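Thioesterase (PDB 6VAP) probably hydrolyses thioesters on the carrier domains of the borrelidin polyketide synthase, acting as a separate type II thioesterase that clears stalled acyl chains. Local coordinates at residues 110-115 / 191-196; 211-216 / 223-228. All blocks are in the same frame, centred on the assembly; numbering follows the deposited sequence.

Contact 1. Residues 110-115 / 191-196; sequences RFESAG and KLRCPI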
loop_
_atom_site.group_PDB
_atom_site.type_symbol
_atom_site.label_atom_id
_atom_site.label_comp_id
_atom_site.label_asym_id
_atom_site.label_seq_id
_atom_site.Cartn_x
_atom_site.Cartn_y
_atom_site.Cartn_z
ATOM N N ARG A 110 -5.890 -8.126 9.543
ATOM C CA ARG A 110 -5.626 -8.004 10.977
ATOM C C ARG A 110 -6.570 -7.017 11.678
ATOM O O ARG A 110 -6.945 -7.219 12.839
ATOM C CB ARG A 110 -4.168 -7.594 11.152
ATOM C CG ARG A 110 -3.202 -8.709 10.849
ATOM C CD ARG A 110 -1.860 -8.166 10.397
ATOM N NE ARG A 110 -0.828 -9.228 10.349
ATOM C CZ ARG A 110 -0.680 -10.064 9.319
ATOM N NH1 ARG A 110 -1.507 -10.004 8.280
ATOM N NH2 ARG A 110 0.272 -10.975 9.337
ATOM N N PHE A 111 -6.935 -5.927 11.011
ATOM C CA PHE A 111 -7.904 -5.006 11.585
ATOM C C PHE A 111 -9.225 -5.708 11.820
ATOM O O PHE A 111 -9.801 -5.596 12.905
ATOM C CB PHE A 111 -8.084 -3.792 10.680
ATOM C CG PHE A 111 -7.026 -2.737 10.864
ATOM C CD1 PHE A 111 -6.969 -1.984 12.037
ATOM C CD2 PHE A 111 -6.131 -2.461 9.862
ATOM C CE1 PHE A 111 -6.031 -1.010 12.219
ATOM C CE2 PHE A 111 -5.172 -1.462 10.021
ATOM C CZ PHE A 111 -5.104 -0.748 11.198
ATOM N N GLU A 112 -9.704 -6.454 10.815
ATOM C CA GLU A 112 -10.997 -7.117 10.914
ATOM C C GLU A 112 -10.986 -8.198 11.980
ATOM O O GLU A 112 -11.942 -8.310 12.751
ATOM C CB GLU A 112 -11.383 -7.714 9.565
ATOM C CG GLU A 112 -11.584 -6.664 8.455
ATOM C CD GLU A 112 -12.549 -7.153 7.357
ATOM O OE1 GLU A 112 -12.916 -8.366 7.357
ATOM O OE2 GLU A 112 -12.945 -6.313 6.512
ATOM N N SER A 113 -9.922 -8.998 12.052
ATOM C CA SER A 113 -9.859 -10.006 13.110
ATOM C C SER A 113 -9.863 -9.363 14.491
ATOM O O SER A 113 -10.300 -9.976 15.477
ATOM C CB SER A 113 -8.618 -10.870 12.923
ATOM O OG SER A 113 -8.838 -11.815 11.876
ATOM N N ALA A 114 -9.418 -8.121 14.589
ATOM C CA ALA A 114 -9.445 -7.394 15.850
ATOM C C ALA A 114 -10.754 -6.647 16.062
ATOM O O ALA A 114 -10.867 -5.898 17.030
ATOM C CB ALA A 114 -8.261 -6.429 15.925
ATOM N N GLY A 115 -11.742 -6.849 15.191
ATOM C CA GLY A 115 -13.035 -6.205 15.294
ATOM C C GLY A 115 -13.077 -4.773 14.820
ATOM O O GLY A 115 -14.060 -4.075 15.087
ATOM N N LYS A 191 -12.745 -14.296 4.485
ATOM C CA LYS A 191 -12.846 -13.170 3.567
ATOM C C LYS A 191 -12.961 -11.851 4.330
ATOM O O LYS A 191 -13.433 -11.803 5.462
ATOM C CB LYS A 191 -14.069 -13.320 2.652
ATOM C CG LYS A 191 -13.857 -14.294 1.484
ATOM C CD LYS A 191 -15.052 -14.208 0.519
ATOM C CE LYS A 191 -14.956 -15.242 -0.566
ATOM N NZ LYS A 191 -16.123 -15.170 -1.502
ATOM N N LEU A 192 -12.570 -10.755 3.684
ATOM C CA LEU A 192 -12.845 -9.446 4.270
ATOM C C LEU A 192 -14.344 -9.114 4.167
ATOM O O LEU A 192 -15.106 -9.737 3.429
ATOM C CB LEU A 192 -11.984 -8.375 3.591
ATOM C CG LEU A 192 -10.469 -8.543 3.743
ATOM C CD1 LEU A 192 -9.735 -7.590 2.799
ATOM C CD2 LEU A 192 -9.991 -8.314 5.168
ATOM N N ARG A 193 -14.845 -8.135 4.883
ATOM C CA ARG A 193 -16.207 -7.595 4.692
ATOM C C ARG A 193 -16.136 -6.138 4.240
ATOM O O ARG A 193 -17.107 -5.631 3.749
ATOM C CB ARG A 193 -17.012 -7.710 5.986
ATOM C CG ARG A 193 -17.159 -9.138 6.485
ATOM C CD ARG A 193 -17.718 -9.205 7.890
ATOM N NE ARG A 193 -16.749 -9.837 8.767
ATOM C CZ ARG A 193 -15.796 -9.179 9.405
ATOM N NH1 ARG A 193 -15.754 -7.860 9.325
ATOM N NH2 ARG A 193 -14.928 -9.835 10.143
ATOM N N CYS A 194 -15.008 -5.483 4.403
ATOM C CA CYS A 194 -14.884 -4.070 4.035
ATOM C C CYS A 194 -14.891 -3.972 2.531
ATOM O O CYS A 194 -14.410 -4.819 1.882
ATOM C CB CYS A 194 -13.549 -3.454 4.397
ATOM S SG CYS A 194 -12.181 -4.262 3.551
ATOM N N PRO A 195 -15.457 -2.827 1.745
ATOM C CA PRO A 195 -15.335 -2.586 0.302
ATOM C C PRO A 195 -13.888 -2.663 -0.159
ATOM O O PRO A 195 -12.958 -2.266 0.534
ATOM C CB PRO A 195 -15.901 -1.175 0.127
ATOM C CG PRO A 195 -16.792 -0.963 1.325
ATOM C CD PRO A 195 -16.144 -1.726 2.441
ATOM N N ILE A 196 -13.696 -3.209 -1.341
ATOM C CA ILE A 196 -12.394 -3.246 -1.976
ATOM C C ILE A 196 -12.510 -2.519 -3.301
ATOM O O ILE A 196 -13.418 -2.785 -4.095
ATOM C CB ILE A 196 -11.896 -4.681 -2.192
ATOM C CG1 ILE A 196 -11.514 -5.322 -0.859
ATOM C CG2 ILE A 196 -10.609 -4.649 -3.120
ATOM C CD1 ILE A 196 -10.983 -6.739 -0.956
HETATM O O HOH W 1 -14.581 -6.892 11.811
HETATM O O HOH W 2 -12.081 -10.714 7.964
#
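Two successive backbone amides grip Glu112 OE2: Arg193 N and Cys194 N each donate to it over 3.1 Å, both approaching from the syn side, that of the other oxygen. The N-H of Arg193 is shared, since it also reaches Glu112 OE1 at a more bent 140°. With both oxygens engaged the carboxylate is held against rotation, and glutamate suits the place because its chain, extended beyond CG, spans from the helix to the loop. A water lying 2.6 Å from Glu112 OE1 donates to it and to Lys191 O. The Arg193 guanidinium, brought back by a bend at chi3 (-118°), lays one face over Glu112 OE1. This salt bridge, 3.5 Å from Arg193 NH1 to Glu112 OE1, is one of charge alone, for the oxygen lies well out of the guanidinium plane; a second water joins Arg193 NH1 to Glu112 O. Next to the carboxylate, Leu192 crosses the glutamate side chain at about a right angle and sets CD2 3.6 Å from Glu112 CD, while Cys194 brings CB near OE2. The contact thus ties the C-terminal end of helix 99-113 to the loop leading into strand 196-201, with Leu192 and Cys194 packed on Leu121 of strand 120-124.

Contact 2. Residues 211-216 / 223-228; sequences EARAWS and FTLDTF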
loop_
_atom_site.group_PDB
_atom_site.type_symbol
_atom_site.label_atom_id
_atom_site.label_comp_id
_atom_site.label_asym_id
_atom_site.label_seq_id
_atom_site.Cartn_x
_atom_site.Cartn_y
_atom_site.Cartn_z
ATOM N N GLU A 211 -6.232 -10.824 -12.915
ATOM C CA GLU A 211 -5.509 -10.760 -11.645
ATOM C C GLU A 211 -6.037 -9.627 -10.777
ATOM O O GLU A 211 -6.201 -9.779 -9.548
ATOM C CB GLU A 211 -4.007 -10.588 -11.890
ATOM C CG GLU A 211 -3.324 -11.876 -12.292
ATOM C CD GLU A 211 -1.886 -11.664 -12.719
ATOM O OE1 GLU A 211 -1.546 -10.549 -13.162
ATOM O OE2 GLU A 211 -1.097 -12.604 -12.612
ATOM N N ALA A 212 -6.392 -8.510 -11.428
ATOM C CA ALA A 212 -6.922 -7.381 -10.685
ATOM C C ALA A 212 -8.352 -7.647 -10.270
ATOM O O ALA A 212 -8.727 -7.392 -9.135
ATOM C CB ALA A 212 -6.827 -6.099 -11.505
ATOM N N ARG A 213 -9.163 -8.167 -11.174
ATOM C CA ARG A 213 -10.555 -8.460 -10.857
ATOM C C ARG A 213 -10.644 -9.489 -9.734
ATOM O O ARG A 213 -11.632 -9.515 -9.002
ATOM C CB ARG A 213 -11.283 -8.926 -12.146
ATOM C CG ARG A 213 -12.725 -9.361 -11.951
ATOM C CD ARG A 213 -13.637 -8.169 -11.757
ATOM N NE ARG A 213 -13.613 -7.258 -12.901
ATOM C CZ ARG A 213 -14.423 -6.212 -13.041
ATOM N NH1 ARG A 213 -15.330 -5.939 -12.110
ATOM N NH2 ARG A 213 -14.327 -5.435 -14.115
ATOM N N ALA A 214 -9.643 -10.360 -9.592
ATOM C CA ALA A 214 -9.723 -11.407 -8.590
ATOM C C ALA A 214 -9.740 -10.825 -7.186
ATOM O O ALA A 214 -10.119 -11.528 -6.250
ATOM C CB ALA A 214 -8.563 -12.375 -8.751
ATOM N N TRP A 215 -9.398 -9.543 -7.009
ATOM C CA TRP A 215 -9.552 -8.949 -5.688
ATOM C C TRP A 215 -10.985 -9.060 -5.204
ATOM O O TRP A 215 -11.218 -9.081 -3.998
ATOM C CB TRP A 215 -9.113 -7.499 -5.701
ATOM C CG TRP A 215 -7.637 -7.274 -5.566
ATOM C CD1 TRP A 215 -6.739 -7.011 -6.614
ATOM C CD2 TRP A 215 -6.862 -7.207 -4.370
ATOM N NE1 TRP A 215 -5.474 -6.786 -6.122
ATOM C CE2 TRP A 215 -5.513 -6.928 -4.757
ATOM C CE3 TRP A 215 -7.143 -7.428 -3.023
ATOM C CZ2 TRP A 215 -4.477 -6.827 -3.820
ATOM C CZ3 TRP A 215 -6.137 -7.303 -2.115
ATOM C CH2 TRP A 215 -4.816 -7.014 -2.501
ATOM N N SER A 216 -11.949 -9.134 -6.114
ATOM C CA SER A 216 -13.343 -9.284 -5.720
ATOM C C SER A 216 -13.589 -10.548 -4.904
ATOM O O SER A 216 -14.599 -10.631 -4.194
ATOM C CB SER A 216 -14.229 -9.319 -6.980
ATOM O OG SER A 216 -14.063 -10.525 -7.713
ATOM N N PHE A 223 -17.343 -4.493 -4.433
ATOM C CA PHE A 223 -16.090 -4.455 -5.170
ATOM C C PHE A 223 -16.211 -3.552 -6.393
ATOM O O PHE A 223 -17.213 -3.561 -7.113
ATOM C CB PHE A 223 -15.659 -5.842 -5.608
ATOM C CG PHE A 223 -14.408 -5.832 -6.458
ATOM C CD1 PHE A 223 -13.190 -5.672 -5.883
ATOM C CD2 PHE A 223 -14.481 -5.952 -7.831
ATOM C CE1 PHE A 223 -11.989 -5.617 -6.671
ATOM C CE2 PHE A 223 -13.328 -5.904 -8.626
ATOM C CZ PHE A 223 -12.100 -5.754 -8.047
ATOM N N THR A 224 -15.178 -2.766 -6.636
ATOM C CA THR A 224 -15.137 -1.913 -7.815
ATOM C C THR A 224 -13.718 -1.970 -8.362
ATOM O O THR A 224 -12.750 -2.051 -7.603
ATOM C CB THR A 224 -15.563 -0.456 -7.506
ATOM O OG1 THR A 224 -14.775 0.070 -6.433
ATOM C CG2 THR A 224 -17.040 -0.398 -7.101
ATOM N N LEU A 225 -13.606 -1.983 -9.679
ATOM C CA LEU A 225 -12.323 -2.002 -10.355
ATOM C C LEU A 225 -12.300 -0.873 -11.364
ATOM O O LEU A 225 -13.205 -0.772 -12.202
ATOM C CB LEU A 225 -12.091 -3.312 -11.062
ATOM C CG LEU A 225 -10.866 -3.393 -11.972
ATOM C CD1 LEU A 225 -9.583 -3.177 -11.202
ATOM C CD2 LEU A 225 -10.833 -4.741 -12.694
ATOM N N ASP A 226 -11.265 -0.030 -11.290
ATOM C CA ASP A 226 -11.092 1.093 -12.208
ATOM C C ASP A 226 -9.772 0.906 -12.936
ATOM O O ASP A 226 -8.754 0.648 -12.287
ATOM C CB ASP A 226 -11.076 2.454 -11.487
ATOM C CG ASP A 226 -12.462 3.038 -11.309
ATOM O OD1 ASP A 226 -13.184 3.204 -12.329
ATOM O OD2 ASP A 226 -12.829 3.367 -10.166
ATOM N N THR A 227 -9.797 1.018 -14.261
ATOM C CA THR A 227 -8.623 0.864 -15.106
ATOM C C THR A 227 -8.225 2.231 -15.640
ATOM O O THR A 227 -9.079 3.049 -16.007
ATOM C CB THR A 227 -8.914 -0.109 -16.270
ATOM O OG1 THR A 227 -9.434 -1.333 -15.707
ATOM C CG2 THR A 227 -7.703 -0.351 -17.061
ATOM N N PHE A 228 -6.924 2.448 -15.734
ATOM C CA PHE A 228 -6.365 3.709 -16.192
ATOM C C PHE A 228 -5.387 3.486 -17.345
ATOM O O PHE A 228 -4.721 2.439 -17.430
ATOM C CB PHE A 228 -5.647 4.413 -15.048
ATOM C CG PHE A 228 -6.514 4.638 -13.840
ATOM C CD1 PHE A 228 -6.756 3.601 -12.953
ATOM C CD2 PHE A 228 -7.108 5.906 -13.600
ATOM C CE1 PHE A 228 -7.598 3.823 -11.821
ATOM C CE2 PHE A 228 -7.853 6.132 -12.500
ATOM C CZ PHE A 228 -8.125 5.060 -11.587
HETATM O O HOH W 3 -16.110 -2.735 -11.401
#
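A CH-pi contact joins Ser216 to Phe223: Ser216 CB stands 3.7 Å from the centroid of the phenylalanine ring, 21° off its normal. Phe223 projects its ring across to segment 211-216 because CG is anti to the backbone N (chi1 176°). The small serine lets the ring come close, and its hydroxyl is turned back into its own segment, where Ser216 OG donates to Arg213 O at 2.9 Å; that carbonyl also accepts from Ser216 N.

Apolar packing continues along the strand. Trp215 CB lies 3.6 Å from Phe223 CE1, although the indole leads away and gives its NE1 to Arg126 O. Ala212 CB meets Leu225 CD1 at 4.0 Å, a methyl short enough to leave room for the branched leucine. Phe223 and Leu225, two residues apart, point to the same side of the strand, as alternation in a beta strand requires. The elements belong to a beta-alpha-beta crossover, strand 196-201, helix 209-213 and strand 223-228, at one edge of the alpha/beta-hydrolase sheet.

The charged component is Arg213. Bent at chi2 and chi3, its chain folds over the strand, so that CD approaches Phe223 CE2 and one guanidinium face covers Leu225, with Arg213 NE 3.8 Å from Leu225 CD2. The guanidinium and phenyl planes are 62° apart. A water accepts from Leu225 N and, weakly, from Arg213 NH1.

From the N terminus, the chain runs through helix 99-113, whose end enters contact 1, then through strand 120-124 and helices 143-149 and 167-182 before the loop at 191-196 closes that long excursion of 75 residues. Contact 2 follows in series, neither enclosing nor crossing the first: beyond strand 196-201, the end of helix 209-213 opens contact 2, and strand 223-228 closes it across only six residues. The two contacts meet where Ile196 begins its strand. There Ile196 O probably accepts a hydrogen bond from Thr224 N, and Ile196 CD1 packs against Trp215 O. The loop at 191-196 and the strand it leads into therefore link the end of helix 99-113 to the outermost strand, 223-228, and helix 209-213.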